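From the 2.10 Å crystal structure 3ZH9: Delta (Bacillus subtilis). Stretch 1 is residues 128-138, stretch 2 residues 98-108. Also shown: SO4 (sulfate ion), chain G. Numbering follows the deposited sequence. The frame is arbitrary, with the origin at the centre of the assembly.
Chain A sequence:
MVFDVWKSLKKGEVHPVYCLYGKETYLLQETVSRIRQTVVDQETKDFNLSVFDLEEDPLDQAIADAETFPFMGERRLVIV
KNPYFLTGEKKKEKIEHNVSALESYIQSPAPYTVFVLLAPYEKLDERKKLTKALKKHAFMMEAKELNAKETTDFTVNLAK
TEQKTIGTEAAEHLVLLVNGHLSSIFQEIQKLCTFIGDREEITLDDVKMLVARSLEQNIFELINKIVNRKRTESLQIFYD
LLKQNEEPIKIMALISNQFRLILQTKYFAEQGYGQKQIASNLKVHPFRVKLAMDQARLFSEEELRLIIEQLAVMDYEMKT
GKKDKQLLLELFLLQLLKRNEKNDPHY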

# COMPACT_ATOMS: atom_id res chain seq x y z
N LYS A 128 1.94 24.17 -12.62
CA LYS A 128 0.69 24.14 -13.36
C LYS A 128 -0.44 24.96 -12.74
O LYS A 128 -0.68 24.91 -11.54
CB LYS A 128 0.22 22.70 -13.60
CG LYS A 128 1.15 21.93 -14.53
CD LYS A 128 0.63 20.55 -14.84
CE LYS A 128 1.54 19.84 -15.83
NZ LYS A 128 1.61 20.57 -17.13
N LYS A 129 -1.14 25.70 -13.59
CA LYS A 129 -2.22 26.56 -13.17
C LYS A 129 -3.25 25.79 -12.34
O LYS A 129 -3.75 26.28 -11.34
CB LYS A 129 -2.89 27.18 -14.41
CG LYS A 129 -3.90 28.27 -14.12
N LEU A 130 -3.56 24.57 -12.78
CA LEU A 130 -4.58 23.75 -12.13
C LEU A 130 -4.12 23.27 -10.77
O LEU A 130 -4.91 23.14 -9.84
CB LEU A 130 -4.92 22.56 -13.02
CG LEU A 130 -5.96 21.59 -12.46
CD1 LEU A 130 -7.18 22.32 -11.92
CD2 LEU A 130 -6.35 20.61 -13.55
N THR A 131 -2.83 22.99 -10.66
CA THR A 131 -2.27 22.61 -9.37
C THR A 131 -2.41 23.75 -8.38
O THR A 131 -2.76 23.55 -7.22
CB THR A 131 -0.80 22.22 -9.49
OG1 THR A 131 -0.69 21.18 -10.46
CG2 THR A 131 -0.27 21.74 -8.17
N LYS A 132 -2.13 24.96 -8.84
CA LYS A 132 -2.24 26.13 -7.98
C LYS A 132 -3.69 26.29 -7.54
O LYS A 132 -3.97 26.57 -6.37
CB LYS A 132 -1.73 27.38 -8.69
CG LYS A 132 -0.26 27.29 -9.10
CD LYS A 132 0.24 28.60 -9.70
CE LYS A 132 1.67 28.46 -10.20
NZ LYS A 132 2.26 29.79 -10.53
N ALA A 133 -4.61 26.06 -8.48
CA ALA A 133 -6.03 26.17 -8.20
C ALA A 133 -6.51 25.17 -7.15
O ALA A 133 -7.34 25.51 -6.31
CB ALA A 133 -6.85 26.04 -9.48
N LEU A 134 -6.00 23.95 -7.21
CA LEU A 134 -6.33 22.92 -6.22
C LEU A 134 -5.81 23.25 -4.83
O LEU A 134 -6.50 23.08 -3.83
CB LEU A 134 -5.81 21.55 -6.66
CG LEU A 134 -6.55 20.96 -7.87
CD1 LEU A 134 -5.76 19.81 -8.50
CD2 LEU A 134 -7.96 20.52 -7.47
N LYS A 135 -4.57 23.72 -4.75
CA LYS A 135 -3.99 24.01 -3.44
C LYS A 135 -4.78 25.12 -2.73
O LYS A 135 -4.79 25.20 -1.51
CB LYS A 135 -2.52 24.38 -3.59
CG LYS A 135 -1.66 23.21 -4.07
CD LYS A 135 -0.24 23.65 -4.42
CE LYS A 135 0.44 24.30 -3.23
NZ LYS A 135 1.91 24.12 -3.30
N LYS A 136 -5.42 25.98 -3.51
CA LYS A 136 -6.27 27.03 -2.96
C LYS A 136 -7.72 26.56 -2.68
O LYS A 136 -8.24 26.78 -1.59
CB LYS A 136 -6.29 28.25 -3.90
CG LYS A 136 -7.48 29.16 -3.66
CD LYS A 136 -7.13 30.64 -3.76
CE LYS A 136 -6.54 31.00 -5.08
NZ LYS A 136 -6.55 32.48 -5.34
N HIS A 137 -8.34 25.89 -3.64
CA HIS A 137 -9.76 25.57 -3.56
C HIS A 137 -10.11 24.16 -3.07
O HIS A 137 -11.21 23.93 -2.59
CB HIS A 137 -10.42 25.80 -4.92
CG HIS A 137 -10.45 27.23 -5.33
ND1 HIS A 137 -11.26 28.16 -4.72
CD2 HIS A 137 -9.78 27.89 -6.30
CE1 HIS A 137 -11.09 29.33 -5.30
NE2 HIS A 137 -10.20 29.20 -6.26
N ALA A 138 -9.19 23.21 -3.21
CA ALA A 138 -9.46 21.84 -2.80
C ALA A 138 -8.90 21.54 -1.41
O ALA A 138 -7.92 22.14 -1.00
CB ALA A 138 -8.91 20.85 -3.83
S SO4 G . -0.05 25.16 -17.17
O1 SO4 G . -0.73 24.75 -15.95
O2 SO4 G . 1.27 25.70 -16.84
O3 SO4 G . -0.85 26.18 -17.85
O4 SO4 G . 0.10 23.99 -18.02
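Stretch 2, residues 98-108: NVSALESYIQS

The contact between the two stretches is centred on Ile106 and Leu130, two buried side chains that interlock as reciprocal knobs and holes. Ile106 points toward the other helix and sits among Leu130, Ala133, Leu134 and His137. With chi1 at 81° (p) and chi2 t, its CD1 lies 3.4 Å from Leu134 CD2, 3.6 Å from Ala133 CB and 4.3 Å from Leu130 CD1. The same methyl, Ile106 CD1, comes within 3.4 Å of the carbonyl carbon C of Ala133, so that it packs against the backbone as well as the alanine methyl. Leu130, in turn, is held among Val99, Leu102, Glu103 and Ile106. Its CD2 packs 3.5 Å from Val99 CG1 and 3.6 Å from Leu102 CD2, while its CD1 lies 3.8 Å from Glu103 CG, the aliphatic part of an otherwise charged side chain.

This packing joins two helices, residues 99-107 of stretch 2 and 129-137 of stretch 1, that run in nearly the same direction, with an angle of 14° between their axes and a closest approach of 9.8 Å. So small an angle lets them run side by side over their overlap: Glu103 CA is 5.8 Å from Leu130 CA near one end of it, and Gln107 CA is 6.2 Å from His137 CA near the other. Along stretch 2, Val99, Leu102, Glu103, Ile106 and Gln107 recur at the three- and four-residue spacing that places them along one side of the helix. Asn98 and Lys128 occupy the N-cap positions, and Ser108 and Ala138 are the first residues to leave helical geometry. Together the stretches bury 482 Å², both sides summed.

Toward the C-terminal ends the contact becomes more polar. His137 CB lies 3.3 Å from the backbone O of Ile106, and its imidazole lies with one face over Gln107 CA, which stands 3.8 Å from the centroid of the His137 ring and 7° off the ring normal, a CH-pi contact. Gln107 CG is 3.7 Å from His137 CD2, and Gln107 NE2 reaches to 4.0 Å from Ala133 CB. At the N-terminal end of stretch 1, Glu103 OE1 approaches Lys129 CG at 3.4 Å; the lysine is not modelled beyond CG, so the position of its amino group is unknown. No hydrogen bond links the stretches among the modelled atoms. The backbone N of Lys129 donates to a sulfate, at 2.6 Å from SO4 O1, an ion probably derived from the crystallisation liquor.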

# COMPACT_ATOMS: atom_id res chain seq x y z
N ASN A 98 -10.09 18.82 -21.15
CA ASN A 98 -10.47 20.21 -20.96
C ASN A 98 -10.12 20.69 -19.56
O ASN A 98 -11.00 20.88 -18.74
CB ASN A 98 -11.97 20.36 -21.18
CG ASN A 98 -12.40 21.80 -21.21
OD1 ASN A 98 -11.59 22.71 -21.31
ND2 ASN A 98 -13.70 22.02 -21.14
N VAL A 99 -8.84 20.90 -19.28
CA VAL A 99 -8.40 21.29 -17.95
C VAL A 99 -9.02 22.62 -17.50
O VAL A 99 -9.40 22.76 -16.34
CB VAL A 99 -6.87 21.36 -17.88
CG1 VAL A 99 -6.42 22.14 -16.66
CG2 VAL A 99 -6.30 19.95 -17.86
N SER A 100 -9.15 23.57 -18.42
CA SER A 100 -9.67 24.90 -18.07
C SER A 100 -11.08 24.87 -17.47
O SER A 100 -11.41 25.66 -16.59
CB SER A 100 -9.63 25.83 -19.29
OG SER A 100 -10.48 25.37 -20.33
N ALA A 101 -11.91 23.96 -17.96
CA ALA A 101 -13.27 23.81 -17.44
C ALA A 101 -13.22 23.27 -16.01
O ALA A 101 -14.01 23.67 -15.16
CB ALA A 101 -14.08 22.89 -18.34
N LEU A 102 -12.28 22.37 -15.75
CA LEU A 102 -12.05 21.86 -14.41
C LEU A 102 -11.56 22.95 -13.45
O LEU A 102 -12.04 23.05 -12.32
CB LEU A 102 -11.06 20.68 -14.45
CG LEU A 102 -10.61 20.18 -13.07
CD1 LEU A 102 -11.81 19.74 -12.24
CD2 LEU A 102 -9.62 19.03 -13.23
N GLU A 103 -10.59 23.76 -13.89
CA GLU A 103 -10.15 24.90 -13.09
C GLU A 103 -11.35 25.75 -12.74
O GLU A 103 -11.51 26.16 -11.60
CB GLU A 103 -9.16 25.77 -13.85
CG GLU A 103 -7.98 25.05 -14.45
CD GLU A 103 -6.99 26.00 -15.08
OE1 GLU A 103 -7.05 27.21 -14.75
OE2 GLU A 103 -6.17 25.56 -15.91
N SER A 104 -12.18 26.04 -13.74
CA SER A 104 -13.39 26.83 -13.53
C SER A 104 -14.31 26.20 -12.50
O SER A 104 -14.83 26.88 -11.64
CB SER A 104 -14.16 27.02 -14.84
OG SER A 104 -13.57 28.03 -15.64
N TYR A 105 -14.51 24.88 -12.62
CA TYR A 105 -15.38 24.17 -11.68
C TYR A 105 -14.88 24.23 -10.23
O TYR A 105 -15.65 24.54 -9.33
CB TYR A 105 -15.60 22.69 -12.07
CG TYR A 105 -16.51 22.01 -11.07
CD1 TYR A 105 -17.89 22.10 -11.19
CD2 TYR A 105 -15.99 21.35 -9.96
CE1 TYR A 105 -18.73 21.52 -10.25
CE2 TYR A 105 -16.82 20.78 -9.02
CZ TYR A 105 -18.19 20.85 -9.17
OH TYR A 105 -19.02 20.28 -8.24
N ILE A 106 -13.61 23.92 -9.99
CA ILE A 106 -13.13 23.87 -8.60
C ILE A 106 -13.10 25.27 -7.99
O ILE A 106 -13.18 25.44 -6.78
CB ILE A 106 -11.75 23.19 -8.42
CG1 ILE A 106 -10.62 24.14 -8.76
CG2 ILE A 106 -11.65 21.83 -9.19
CD1 ILE A 106 -9.27 23.56 -8.36
N GLN A 107 -13.02 26.28 -8.85
CA GLN A 107 -13.04 27.67 -8.39
C GLN A 107 -14.45 28.11 -8.00
O GLN A 107 -14.63 29.01 -7.19
CB GLN A 107 -12.45 28.58 -9.46
CG GLN A 107 -11.01 28.20 -9.80
CD GLN A 107 -10.47 28.92 -11.02
OE1 GLN A 107 -11.23 29.50 -11.81
NE2 GLN A 107 -9.15 28.89 -11.18
N SER A 108 -15.45 27.45 -8.58
CA SER A 108 -16.84 27.75 -8.28
C SER A 108 -17.67 26.47 -8.37
O SER A 108 -18.42 26.27 -9.33
CB SER A 108 -17.38 28.80 -9.26
OG SER A 108 -18.73 29.08 -8.97